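Local structure of glucokinase (Enterococcus faecalis, 2QM1) at residues Asp244-Cys247 with Phe248-Leu252; Glu277-Arg280 with Ser281-Lys285; Gly255-Gly258 with Asn259-Pro263. The protein probably phosphorylates glucose at the expense of ATP, as a zinc-containing glucokinase of the ROK family within the actin-like ATPase clan. All coordinates share one frame; numbering follows the deposited sequence.

Contact 1 (Asp244-Cys247 with Phe248-Leu252); sequences DRVC and FYLGL
R245 and Y249, one helical turn apart, run side by side and point the same way from helix 237-261. It is the aliphatic part of the arginine that meets the ring: R245 CD lies 3.5 Å from Y249 CE2, and R245 CG follows close behind. The chain of R245 starts out beside its own carbonyl carbon (chi1 -179°) and then bends at its second and third torsions, which carries the guanidinium past the phenol with its plane 81° from that of the ring. The pairing is therefore one of methylenes against the CE2 side of the ring, rather than a stack of the guanidinium on it. R245 O also comes within 3.3 Å of Y249 CD2, approaching the ring obliquely, while its bond from Y249 N is weak.

V246 and L250 repeat the i to i+4 arrangement on another flank of the helix, again pointing the same way, with V246 CG1 3.7 Å from L250 CD1. Their backbones are tied as well, L250 N donating to V246 O over 3.1 Å. F248 takes a different course: its first torsion (173°) leads the ring away from the preceding turn, although F248 CB rests 3.4 Å from R245 O and one ring carbon, CD2, lies over a face of Y249. D244 O accepts from F248 N, and the D244 carboxylate is engaged by Y286 through OD1.

The turn is packed on several sides. C247 and L250 pack on helix 277-289, R245 and V246 on helix 193-203, and Y249 against V190 of helix 188-191. F248 meets F290 edge-to-face and also packs on P174 of the second subunit, placing the helix between helices of its own chain and the second subunit.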
loop_
_atom_site.group_PDB
_atom_site.type_symbol
_atom_site.label_atom_id
_atom_site.label_comp_id
_atom_site.label_asym_id
_atom_site.label_seq_id
_atom_site.Cartn_x
_atom_site.Cartn_y
_atom_site.Cartn_z
ATOM N N ASP B 244 -1.668 -10.481 23.805
ATOM C CA ASP B 244 -2.218 -9.115 23.810
ATOM C C ASP B 244 -1.264 -8.061 23.247
ATOM O O ASP B 244 -1.627 -7.245 22.398
ATOM C CB ASP B 244 -2.536 -8.754 25.248
ATOM C CG ASP B 244 -3.900 -8.192 25.417
ATOM O OD1 ASP B 244 -4.289 -7.302 24.623
ATOM O OD2 ASP B 244 -4.601 -8.647 26.362
ATOM N N ARG B 245 -0.023 -8.097 23.714
ATOM C CA ARG B 245 0.972 -7.196 23.200
ATOM C C ARG B 245 1.244 -7.493 21.724
ATOM O O ARG B 245 1.355 -6.572 20.915
ATOM C CB ARG B 245 2.264 -7.316 24.017
ATOM C CG ARG B 245 3.363 -6.366 23.560
ATOM C CD ARG B 245 2.876 -4.875 23.597
ATOM N NE ARG B 245 3.485 -4.214 24.740
ATOM C CZ ARG B 245 2.891 -3.996 25.890
ATOM N NH1 ARG B 245 3.576 -3.433 26.870
ATOM N NH2 ARG B 245 1.625 -4.330 26.055
ATOM N N VAL B 246 1.355 -8.787 21.388
ATOM C CA VAL B 246 1.724 -9.189 20.028
ATOM C C VAL B 246 0.643 -8.754 19.021
ATOM O O VAL B 246 0.963 -8.258 17.917
ATOM C CB VAL B 246 2.068 -10.739 19.892
ATOM C CG1 VAL B 246 2.046 -11.147 18.454
ATOM C CG2 VAL B 246 3.484 -11.094 20.472
ATOM N N CYS B 247 -0.621 -8.938 19.394
ATOM C CA CYS B 247 -1.738 -8.695 18.464
ATOM C C CYS B 247 -2.058 -7.219 18.334
ATOM O O CYS B 247 -2.567 -6.804 17.293
ATOM C CB CYS B 247 -2.967 -9.505 18.884
ATOM S SG CYS B 247 -2.614 -11.325 18.697
ATOM N N PHE B 248 -1.733 -6.447 19.385
ATOM C CA PHE B 248 -1.692 -4.955 19.332
ATOM C C PHE B 248 -0.853 -4.511 18.117
ATOM O O PHE B 248 -1.314 -3.775 17.236
ATOM C CB PHE B 248 -1.165 -4.369 20.671
ATOM C CG PHE B 248 -0.927 -2.877 20.645
ATOM C CD1 PHE B 248 -1.949 -1.990 20.975
ATOM C CD2 PHE B 248 0.319 -2.362 20.244
ATOM C CE1 PHE B 248 -1.736 -0.624 20.921
ATOM C CE2 PHE B 248 0.537 -1.018 20.176
ATOM C CZ PHE B 248 -0.507 -0.133 20.527
ATOM N N TYR B 249 0.369 -5.007 18.051
ATOM C CA TYR B 249 1.301 -4.570 17.012
ATOM C C TYR B 249 0.866 -5.096 15.651
ATOM O O TYR B 249 0.963 -4.384 14.676
ATOM C CB TYR B 249 2.718 -5.077 17.305
ATOM C CG TYR B 249 3.424 -4.381 18.463
ATOM C CD1 TYR B 249 3.572 -2.998 18.486
ATOM C CD2 TYR B 249 3.961 -5.120 19.518
ATOM C CE1 TYR B 249 4.237 -2.348 19.543
ATOM C CE2 TYR B 249 4.646 -4.481 20.583
ATOM C CZ TYR B 249 4.777 -3.103 20.574
ATOM O OH TYR B 249 5.428 -2.471 21.607
ATOM N N LEU B 250 0.422 -6.353 15.589
ATOM C CA LEU B 250 -0.133 -6.859 14.335
ATOM C C LEU B 250 -1.365 -6.088 13.973
ATOM O O LEU B 250 -1.569 -5.845 12.809
ATOM C CB LEU B 250 -0.456 -8.356 14.370
ATOM C CG LEU B 250 0.744 -9.310 14.419
ATOM C CD1 LEU B 250 0.323 -10.541 15.203
ATOM C CD2 LEU B 250 1.164 -9.684 12.990
ATOM N N GLY B 251 -2.199 -5.726 14.962
ATOM C CA GLY B 251 -3.364 -4.889 14.673
ATOM C C GLY B 251 -3.033 -3.475 14.151
ATOM O O GLY B 251 -3.724 -2.958 13.277
ATOM N N LEU B 252 -2.003 -2.839 14.694
ATOM C CA LEU B 252 -1.589 -1.529 14.224
ATOM C C LEU B 252 -1.090 -1.606 12.798
ATOM O O LEU B 252 -1.442 -0.786 11.976
ATOM C CB LEU B 252 -0.479 -0.957 15.099
ATOM C CG LEU B 252 0.129 0.415 14.801
ATOM C CD1 LEU B 252 -0.868 1.548 14.817
ATOM C CD2 LEU B 252 1.196 0.612 15.913
#

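Contact 2 (Glu277-Arg280 with Ser281-Lys285)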
loop_
_atom_site.group_PDB
_atom_site.type_symbol
_atom_site.label_atom_id
_atom_site.label_comp_id
_atom_site.label_asym_id
_atom_site.label_seq_id
_atom_site.Cartn_x
_atom_site.Cartn_y
_atom_site.Cartn_z
ATOM N N GLU B 277 -8.065 -19.566 15.444
ATOM C CA GLU B 277 -9.055 -18.543 15.684
ATOM C C GLU B 277 -8.686 -17.595 16.833
ATOM O O GLU B 277 -9.053 -16.431 16.814
ATOM C CB GLU B 277 -10.446 -19.177 15.867
ATOM C CG GLU B 277 -11.613 -18.194 16.256
ATOM C CD GLU B 277 -11.861 -17.058 15.228
ATOM O OE1 GLU B 277 -11.425 -17.168 14.050
ATOM O OE2 GLU B 277 -12.508 -16.043 15.601
ATOM N N PHE B 278 -7.955 -18.097 17.816
ATOM C CA PHE B 278 -7.618 -17.317 18.998
ATOM C C PHE B 278 -6.682 -16.162 18.622
ATOM O O PHE B 278 -6.832 -15.049 19.111
ATOM C CB PHE B 278 -6.980 -18.236 20.039
ATOM C CG PHE B 278 -6.719 -17.577 21.353
ATOM C CD1 PHE B 278 -5.492 -16.950 21.595
ATOM C CD2 PHE B 278 -7.687 -17.591 22.349
ATOM C CE1 PHE B 278 -5.241 -16.337 22.808
ATOM C CE2 PHE B 278 -7.454 -16.980 23.576
ATOM C CZ PHE B 278 -6.233 -16.349 23.811
ATOM N N LEU B 279 -5.721 -16.450 17.740
ATOM C CA LEU B 279 -4.892 -15.420 17.118
ATOM C C LEU B 279 -5.655 -14.498 16.155
ATOM O O LEU B 279 -5.501 -13.306 16.242
ATOM C CB LEU B 279 -3.689 -16.032 16.393
ATOM C CG LEU B 279 -2.988 -15.093 15.402
ATOM C CD1 LEU B 279 -2.197 -14.022 16.139
ATOM C CD2 LEU B 279 -2.066 -15.886 14.491
ATOM N N ARG B 280 -6.476 -15.042 15.254
ATOM C CA ARG B 280 -7.222 -14.199 14.288
ATOM C C ARG B 280 -8.085 -13.180 15.015
ATOM O O ARG B 280 -8.089 -12.008 14.685
ATOM C CB ARG B 280 -8.102 -15.043 13.361
ATOM C CG ARG B 280 -8.546 -14.329 12.072
ATOM C CD ARG B 280 -9.807 -14.922 11.608
ATOM N NE ARG B 280 -10.783 -14.818 12.680
ATOM C CZ ARG B 280 -11.538 -13.746 12.897
ATOM N NH1 ARG B 280 -11.491 -12.682 12.062
ATOM N NH2 ARG B 280 -12.361 -13.773 13.937
ATOM N N SER B 281 -8.706 -13.630 16.093
ATOM C CA SER B 281 -9.578 -12.798 16.860
ATOM C C SER B 281 -8.868 -11.577 17.444
ATOM O O SER B 281 -9.399 -10.454 17.359
ATOM C CB SER B 281 -10.237 -13.621 17.965
ATOM O OG SER B 281 -11.582 -13.217 18.047
ATOM N N ARG B 282 -7.676 -11.792 18.013
ATOM C CA ARG B 282 -6.996 -10.754 18.745
ATOM C C ARG B 282 -6.393 -9.791 17.749
ATOM O O ARG B 282 -6.339 -8.586 17.989
ATOM C CB ARG B 282 -6.022 -11.374 19.755
ATOM C CG ARG B 282 -6.774 -11.758 21.050
ATOM C CD ARG B 282 -6.430 -13.095 21.660
ATOM N NE ARG B 282 -7.655 -13.898 21.847
ATOM C CZ ARG B 282 -8.442 -13.864 22.920
ATOM N NH1 ARG B 282 -9.538 -14.622 22.985
ATOM N NH2 ARG B 282 -8.142 -13.070 23.937
ATOM N N VAL B 283 -6.006 -10.312 16.592
ATOM C CA VAL B 283 -5.537 -9.426 15.549
ATOM C C VAL B 283 -6.693 -8.529 15.103
ATOM O O VAL B 283 -6.557 -7.266 15.080
ATOM C CB VAL B 283 -4.806 -10.132 14.403
ATOM C CG1 VAL B 283 -4.400 -9.068 13.376
ATOM C CG2 VAL B 283 -3.563 -10.803 14.972
ATOM N N GLU B 284 -7.821 -9.175 14.774
ATOM C CA GLU B 284 -9.023 -8.472 14.293
ATOM C C GLU B 284 -9.463 -7.398 15.304
ATOM O O GLU B 284 -9.797 -6.265 14.926
ATOM C CB GLU B 284 -10.171 -9.466 14.040
ATOM C CG GLU B 284 -11.438 -8.789 13.574
ATOM C CD GLU B 284 -12.637 -9.686 13.645
ATOM O OE1 GLU B 284 -13.318 -9.673 14.719
ATOM O OE2 GLU B 284 -12.911 -10.359 12.615
ATOM N N LYS B 285 -9.407 -7.738 16.577
ATOM C CA LYS B 285 -9.796 -6.800 17.634
ATOM C C LYS B 285 -8.988 -5.464 17.641
ATOM O O LYS B 285 -9.548 -4.381 17.773
ATOM C CB LYS B 285 -9.711 -7.478 18.988
ATOM C CG LYS B 285 -9.858 -6.453 20.116
ATOM C CD LYS B 285 -9.416 -6.884 21.509
ATOM C CE LYS B 285 -9.851 -5.758 22.446
ATOM N NZ LYS B 285 -9.756 -6.007 23.921
HETATM O O HOH W 1 -14.205 -12.001 15.468
#
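S281 opens the second turn of helix 277-289 by donating its backbone N to E277 O over 2.9 Å, the regular i to i+4 bond. Next in sequence, R282 turns back on the preceding turn and, in the conformer described, one of two modelled, lays its guanidinium flat on the ring of F278. In that conformer the planes differ by only 12° and R282 CZ stands 3.7 Å from the ring centroid, a cation-pi stack in which R282 NE lies over the middle of the ring. The stack remains doubtful to the extent that the other conformer is occupied, and so do the CH-pi contact of CD with the same face and the weak hydrogen bond from NE to F278 O.

V283 faces the inner flank, its CG2 3.7 Å from L279 CD1, while V283 N binds L279 O almost straight on. E284 then completes a salt-bridge network. R280 NH1 reaches E284 OE2 at 2.8 Å in the guanidinium plane, but from above the carboxylate, 58° out of its plane. Along its NE-NH2 edge R280 grips E277 side-on, NE to OE1 and NH2 to OE2, and a water joins R280 NH2 to E284 OE1. Bonds along several edges should fix the rotation of this guanidinium, whose NH1 is also held by I301 O.

Around the helix, F278 and L279 pack on F229 of helix 225-233, L279 and R282 rest on C247 of helix 237-261, and R280 and E284 border strand 300-303.

Contact 3 (Gly255-Gly258 with Asn259-Pro263)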
loop_
_atom_site.group_PDB
_atom_site.type_symbol
_atom_site.label_atom_id
_atom_site.label_comp_id
_atom_site.label_asym_id
_atom_site.label_seq_id
_atom_site.Cartn_x
_atom_site.Cartn_y
_atom_site.Cartn_z
ATOM N N GLY B 255 -3.809 -2.751 10.476
ATOM C CA GLY B 255 -4.793 -1.680 10.444
ATOM C C GLY B 255 -4.375 -0.580 9.472
ATOM O O GLY B 255 -5.207 -0.059 8.705
ATOM N N ASN B 256 -3.099 -0.206 9.530
ATOM C CA ASN B 256 -2.640 0.914 8.736
ATOM C C ASN B 256 -2.552 0.486 7.295
ATOM O O ASN B 256 -2.704 1.317 6.393
ATOM C CB ASN B 256 -1.300 1.477 9.274
ATOM C CG ASN B 256 -1.496 2.535 10.372
ATOM O OD1 ASN B 256 -0.585 2.816 11.166
ATOM N ND2 ASN B 256 -2.676 3.106 10.429
ATOM N N LEU B 257 -2.287 -0.811 7.065
ATOM C CA LEU B 257 -2.476 -1.387 5.732
ATOM C C LEU B 257 -3.944 -1.314 5.271
ATOM O O LEU B 257 -4.238 -1.036 4.091
ATOM C CB LEU B 257 -2.003 -2.844 5.720
ATOM C CG LEU B 257 -0.481 -3.080 5.808
ATOM C CD1 LEU B 257 -0.235 -4.564 5.989
ATOM C CD2 LEU B 257 0.161 -2.668 4.563
ATOM N N GLY B 258 -4.884 -1.577 6.178
ATOM C CA GLY B 258 -6.261 -1.416 5.802
ATOM C C GLY B 258 -6.619 0.032 5.487
ATOM O O GLY B 258 -7.294 0.324 4.459
ATOM N N ASN B 259 -6.175 0.949 6.349
ATOM C CA ASN B 259 -6.405 2.379 6.146
ATOM C C ASN B 259 -5.849 2.924 4.820
ATOM O O ASN B 259 -6.393 3.844 4.248
ATOM C CB ASN B 259 -5.799 3.173 7.282
ATOM C CG ASN B 259 -6.511 2.947 8.626
ATOM O OD1 ASN B 259 -7.734 2.742 8.684
ATOM N ND2 ASN B 259 -5.734 2.941 9.708
ATOM N N THR B 260 -4.753 2.377 4.357
ATOM C CA THR B 260 -4.065 2.872 3.147
ATOM C C THR B 260 -4.542 2.142 1.888
ATOM O O THR B 260 -4.581 2.748 0.812
ATOM C CB THR B 260 -2.575 2.549 3.247
ATOM O OG1 THR B 260 -2.037 3.256 4.351
ATOM C CG2 THR B 260 -1.812 2.942 1.948
ATOM N N LEU B 261 -4.820 0.842 2.018
ATOM C CA LEU B 261 -5.054 -0.045 0.861
ATOM C C LEU B 261 -6.485 -0.615 0.783
ATOM O O LEU B 261 -6.933 -1.034 -0.282
ATOM C CB LEU B 261 -4.060 -1.200 0.881
ATOM C CG LEU B 261 -2.600 -0.810 0.562
ATOM C CD1 LEU B 261 -1.540 -1.857 0.955
ATOM C CD2 LEU B 261 -2.529 -0.460 -0.906
ATOM N N ASN B 262 -7.173 -0.661 1.924
ATOM C CA ASN B 262 -8.542 -1.145 1.969
ATOM C C ASN B 262 -8.768 -2.491 1.246
ATOM O O ASN B 262 -9.683 -2.608 0.459
ATOM C CB ASN B 262 -9.503 -0.108 1.360
ATOM C CG ASN B 262 -10.973 -0.456 1.636
ATOM O OD1 ASN B 262 -11.304 -1.167 2.619
ATOM N ND2 ASN B 262 -11.839 0.027 0.802
ATOM N N PRO B 263 -7.972 -3.515 1.524
ATOM C CA PRO B 263 -8.103 -4.754 0.724
ATOM C C PRO B 263 -9.358 -5.506 1.109
ATOM O O PRO B 263 -9.947 -5.233 2.126
ATOM C CB PRO B 263 -6.856 -5.561 1.144
ATOM C CG PRO B 263 -6.705 -5.172 2.604
ATOM C CD PRO B 263 -6.993 -3.668 2.615
#
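The backbone keeps helical i to i+4 bonds from N259 N to G255 O (2.7 Å) through to N262 N to G258 O (2.7 Å), and then leaves the helix at N262, whose phi is positive (49°). T260 adds a side-chain bond to this last turn of helix 237-261. Its hydroxyl, set beside its own backbone N by a first torsion of -64°, donates to N256 O over 2.9 Å. The same carbonyl takes a weak bond from T260 N, at 3.1 Å, so one oxygen receives both the amide and the hydroxyl of a single residue.

L257 and L261 lie side by side and point the same way, L257 CD2 meeting L261 CD1 at 4.1 Å, and both rest on I138 of strand 137-142. L261 CB sits closer in, 3.2 Å from L257 O, the carbonyl that accepts L261 N. N259 lies against G255 O with its CG, but its amide is spoken for by the chain just beyond helix 277-289: ND2 bonds F290 O and OD1 accepts from F292 N. A buried side-chain amide is thereby satisfied at both ends. Past the helix end, P263 CD comes 4.0 Å from G258 CA.

The second subunit closes over this end: T260 and N262 make backbone hydrogen bonds to it, L257 packs on its T260, and N259 on its H169, a zinc ligand in that chain. The arrangement is a helix C-terminus ended by a residue of positive phi followed by proline, here turning the long helix toward strand 265-269 of the mixed sheet, in a helix-to-strand connection of the actin-like ATPase fold at a dimer interface.

Contacts 1 and 3 are successive parts of helix 237-261, their centres 15 Å apart, and both touch the second subunit. Contact 2 belongs to helix 277-289, which packs against the first of them: C247 SG lies 3.6 Å from R282 CB and 3.7 Å from L279 CD1, and L250 CD1 lies 3.9 Å from V283 CG2. Contacts 2 and 3 do not touch, their nearest atoms being about 7 Å apart. No contact contains a metal ligand of its own chain. The side chain of L257 is about 11 Å from the magnesium ion, and that of Y249 about 13 Å from the zinc ion, whereas contact 2 lies away from both sites.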